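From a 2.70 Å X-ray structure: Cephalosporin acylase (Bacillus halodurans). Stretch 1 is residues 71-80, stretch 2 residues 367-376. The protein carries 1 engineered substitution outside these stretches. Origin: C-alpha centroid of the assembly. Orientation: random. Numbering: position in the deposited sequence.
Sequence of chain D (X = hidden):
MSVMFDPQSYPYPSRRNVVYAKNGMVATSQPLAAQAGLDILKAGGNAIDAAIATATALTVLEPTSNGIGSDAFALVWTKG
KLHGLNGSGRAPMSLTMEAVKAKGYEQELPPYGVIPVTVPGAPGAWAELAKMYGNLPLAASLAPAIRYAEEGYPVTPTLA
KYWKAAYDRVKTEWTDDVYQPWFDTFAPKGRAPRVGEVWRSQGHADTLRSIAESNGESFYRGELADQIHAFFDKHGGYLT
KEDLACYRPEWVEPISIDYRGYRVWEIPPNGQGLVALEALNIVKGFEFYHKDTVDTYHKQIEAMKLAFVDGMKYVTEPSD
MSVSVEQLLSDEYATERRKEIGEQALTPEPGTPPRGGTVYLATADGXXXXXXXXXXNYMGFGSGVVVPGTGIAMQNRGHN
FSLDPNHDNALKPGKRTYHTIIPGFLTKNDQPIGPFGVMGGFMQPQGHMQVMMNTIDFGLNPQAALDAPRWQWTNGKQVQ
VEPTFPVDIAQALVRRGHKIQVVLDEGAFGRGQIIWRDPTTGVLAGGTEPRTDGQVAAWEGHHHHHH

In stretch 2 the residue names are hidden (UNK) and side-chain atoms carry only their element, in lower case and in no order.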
# COMPACT_ATOMS: atom_id res chain seq x y z
N ASP D 71 19.81 -26.45 -24.49
CA ASP D 71 21.21 -26.33 -24.07
C ASP D 71 21.31 -25.70 -22.68
O ASP D 71 20.30 -25.23 -22.16
CB ASP D 71 22.17 -25.74 -25.12
CG ASP D 71 21.61 -24.57 -25.87
OD1 ASP D 71 22.01 -24.42 -27.04
OD2 ASP D 71 20.79 -23.82 -25.32
N ALA D 72 22.50 -25.72 -22.10
CA ALA D 72 22.70 -25.32 -20.70
C ALA D 72 23.96 -24.48 -20.48
O ALA D 72 24.83 -24.42 -21.35
CB ALA D 72 22.74 -26.55 -19.81
N PHE D 73 24.05 -23.84 -19.33
CA PHE D 73 25.25 -23.09 -18.92
C PHE D 73 25.46 -23.23 -17.42
O PHE D 73 24.48 -23.36 -16.66
CB PHE D 73 25.11 -21.60 -19.26
CG PHE D 73 25.39 -21.26 -20.71
CD1 PHE D 73 26.64 -20.84 -21.11
CD2 PHE D 73 24.37 -21.31 -21.66
CE1 PHE D 73 26.88 -20.50 -22.43
CE2 PHE D 73 24.60 -20.98 -22.99
CZ PHE D 73 25.86 -20.57 -23.37
N ALA D 74 26.72 -23.17 -16.98
CA ALA D 74 27.01 -23.28 -15.54
C ALA D 74 28.24 -22.52 -15.10
O ALA D 74 29.25 -22.47 -15.80
CB ALA D 74 27.11 -24.74 -15.11
N LEU D 75 28.13 -21.90 -13.93
CA LEU D 75 29.28 -21.42 -13.19
C LEU D 75 29.35 -22.25 -11.92
O LEU D 75 28.45 -22.19 -11.08
CB LEU D 75 29.17 -19.93 -12.87
CG LEU D 75 29.66 -18.95 -13.95
CD1 LEU D 75 29.48 -17.50 -13.53
CD2 LEU D 75 31.12 -19.22 -14.27
N VAL D 76 30.40 -23.06 -11.81
CA VAL D 76 30.54 -23.95 -10.66
C VAL D 76 31.79 -23.61 -9.85
O VAL D 76 32.89 -23.50 -10.39
CB VAL D 76 30.45 -25.46 -11.07
CG1 VAL D 76 31.15 -25.70 -12.38
CG2 VAL D 76 31.04 -26.35 -10.00
N TRP D 77 31.59 -23.40 -8.55
CA TRP D 77 32.71 -23.15 -7.64
C TRP D 77 33.01 -24.40 -6.87
O TRP D 77 32.18 -24.88 -6.09
CB TRP D 77 32.40 -22.04 -6.65
CG TRP D 77 33.54 -21.71 -5.73
CD1 TRP D 77 33.87 -22.34 -4.55
CD2 TRP D 77 34.50 -20.66 -5.89
NE1 TRP D 77 34.97 -21.74 -3.97
CE2 TRP D 77 35.37 -20.70 -4.78
CE3 TRP D 77 34.70 -19.67 -6.87
CZ2 TRP D 77 36.42 -19.80 -4.62
CZ3 TRP D 77 35.75 -18.79 -6.71
CH2 TRP D 77 36.60 -18.86 -5.60
N THR D 78 34.21 -24.92 -7.06
CA THR D 78 34.64 -26.13 -6.40
C THR D 78 36.16 -26.10 -6.29
O THR D 78 36.84 -25.67 -7.24
CB THR D 78 34.13 -27.39 -7.14
OG1 THR D 78 34.59 -28.57 -6.47
CG2 THR D 78 34.60 -27.41 -8.59
N LYS D 79 36.67 -26.56 -5.14
CA LYS D 79 38.11 -26.55 -4.80
C LYS D 79 38.72 -25.16 -4.94
O LYS D 79 39.75 -24.99 -5.61
CB LYS D 79 38.94 -27.55 -5.64
CG LYS D 79 38.19 -28.72 -6.33
CD LYS D 79 38.11 -29.98 -5.48
CE LYS D 79 37.46 -31.11 -6.27
NZ LYS D 79 37.41 -32.38 -5.50
N GLY D 80 38.06 -24.16 -4.35
CA GLY D 80 38.55 -22.77 -4.37
C GLY D 80 38.72 -22.08 -5.72
O GLY D 80 39.46 -21.10 -5.83
N UNK D 367 30.69 -28.47 1.98
CA UNK D 367 32.12 -28.56 1.63
C UNK D 367 32.61 -27.43 0.74
O UNK D 367 33.67 -27.54 0.11
c UNK D 367 32.40 -29.90 0.93
o UNK D 367 32.39 -31.22 2.92
c UNK D 367 31.96 -31.10 1.76
o UNK D 367 31.20 -31.94 1.23
N UNK D 368 31.84 -26.34 0.66
CA UNK D 368 32.25 -25.15 -0.09
C UNK D 368 32.05 -25.22 -1.59
O UNK D 368 32.61 -24.40 -2.32
N UNK D 369 31.28 -26.19 -2.06
CA UNK D 369 30.89 -26.24 -3.47
C UNK D 369 29.58 -25.50 -3.72
O UNK D 369 28.67 -25.54 -2.90
n UNK D 369 31.92 -29.60 -3.02
o UNK D 369 33.16 -28.04 -4.05
c UNK D 369 30.80 -27.68 -3.96
c UNK D 369 32.06 -28.46 -3.68
N UNK D 370 29.53 -24.79 -4.85
CA UNK D 370 28.40 -23.92 -5.20
C UNK D 370 28.21 -23.90 -6.71
O UNK D 370 29.21 -23.85 -7.45
c UNK D 370 28.78 -22.38 -3.19
c UNK D 370 28.63 -22.49 -4.70
s UNK D 370 28.20 -20.85 -2.47
c UNK D 370 29.64 -19.84 -2.74
N UNK D 371 26.96 -23.94 -7.18
CA UNK D 371 26.71 -23.84 -8.62
C UNK D 371 25.55 -22.95 -9.04
O UNK D 371 24.49 -22.95 -8.43
c UNK D 371 26.38 -26.37 -8.38
c UNK D 371 25.72 -25.25 -10.56
c UNK D 371 26.68 -25.24 -9.35
N UNK D 372 25.81 -22.16 -10.07
CA UNK D 372 24.81 -21.41 -10.81
C UNK D 372 24.54 -22.17 -12.11
O UNK D 372 25.42 -22.28 -12.95
c UNK D 372 25.38 -20.03 -11.15
o UNK D 372 24.42 -19.17 -11.72
N UNK D 373 23.33 -22.71 -12.25
CA UNK D 373 22.98 -23.53 -13.41
C UNK D 373 21.74 -23.00 -14.07
O UNK D 373 20.78 -22.65 -13.39
c UNK D 373 22.71 -24.99 -13.01
c UNK D 373 22.61 -25.93 -14.18
c UNK D 373 23.75 -26.59 -14.65
c UNK D 373 22.43 -27.67 -16.37
c UNK D 373 21.30 -27.01 -15.92
c UNK D 373 23.66 -27.45 -15.74
c UNK D 373 21.39 -26.15 -14.82
N UNK D 374 21.74 -23.00 -15.40
CA UNK D 374 20.61 -22.52 -16.15
C UNK D 374 20.48 -23.28 -17.48
O UNK D 374 21.49 -23.55 -18.14
c UNK D 374 20.74 -20.99 -16.32
c UNK D 374 19.37 -18.90 -16.63
c UNK D 374 19.48 -20.37 -16.92
c UNK D 374 21.97 -20.65 -17.10
N UNK D 375 19.25 -23.65 -17.86
CA UNK D 375 19.02 -24.28 -19.18
C UNK D 375 17.70 -23.85 -19.80
O UNK D 375 16.76 -23.53 -19.08
c UNK D 375 18.28 -28.01 -18.26
c UNK D 375 18.06 -26.53 -18.38
n UNK D 375 17.20 -28.77 -18.19
o UNK D 375 19.42 -28.48 -18.20
c UNK D 375 19.15 -25.82 -19.14
N UNK D 376 17.63 -23.86 -21.13
CA UNK D 376 16.43 -23.41 -21.84
C UNK D 376 16.26 -24.00 -23.24
O UNK D 376 17.23 -24.35 -23.91
o UNK D 376 15.42 -21.37 -22.77
c UNK D 376 16.43 -21.88 -21.91

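Position 367 carries two side-chain carbons, the second holding two oxygens: a carboxylate, too short to be glutamate. It touches nothing on stretch 1. It is Asp367, exposed in the loop before the strand.

Position 368 has no side-chain atoms, and its phi of 79° suits the residue that lacks them. Its backbone O lies 3.3 Å from Trp77 CD1, at the edge of the indole and near its plane. This is Gly368.

Position 369 shows two carbons, the second with one oxygen and one nitrogen, a short amide that reaches Thr78. It is Asn369: Asn369 OD1 accepts a hydrogen bond from Thr78 OG1 at 2.9 Å, adding a side-chain bond where the backbone ladder begins.

At 370 an unbranched chain runs two carbons, sulfur, carbon. Its CB sits 4.3 Å from Trp77 CB, and its backbone pairs with Trp77 in both directions: the residue is Met370.

Position 371 has one carbon carrying two more, branched at CB. That CB meets Val76 CB at 4.1 Å across a non-hydrogen-bonded pair; the three-carbon fork makes this Val371.

A carbon and a single oxygen define 372. The CB of 372 is 4.2 Å from Leu75 CB, and its hydroxyl is bonded elsewhere in the structure. Ser372 follows.

At 373 one carbon leads to a six-carbon ring without a hydroxyl. The ring spans two small neighbors, Phe373 by name: CZ lies 3.6 Å from Ala72 CB, and CD1 3.9 Å from Ala74 CB.

Four carbons, forked at the first with one arm two carbons long, mark 374, which packs against Phe73. The residue is Ile374; CG2 of Ile374 lies 3.9 Å from Phe73 CB.

Position 375 has three carbons, the last bearing oxygen and nitrogen. Its CB packs 3.7 Å from Ala72 CB, while the amide is satisfied elsewhere; this is Gln375.

Position 376 has one carbon and one oxygen; its CB stays 5.1 Å from Asp71 O, so the backbone makes the contact. It is Ser376.

The framework is an antiparallel ladder, its strand directions 178° apart. Asp71, Phe73, Leu75 and Trp77 exchange paired backbone bonds with Ser376, Ile374, Ser372 and Met370; Asp71 N to Ser376 O, at 3.4 Å, is weak. These residues share one sheet face, while Ala72, Ala74 and Val76 share the other with Gln375, Phe373 and Val371. The design rule is alternation: backbone bonds set register, side chains alternate between the faces, and on one of them the ring of Phe373 lies beside Ala72 and Ala74.

Stretch 2 (367-376) DGNMVSFIQS
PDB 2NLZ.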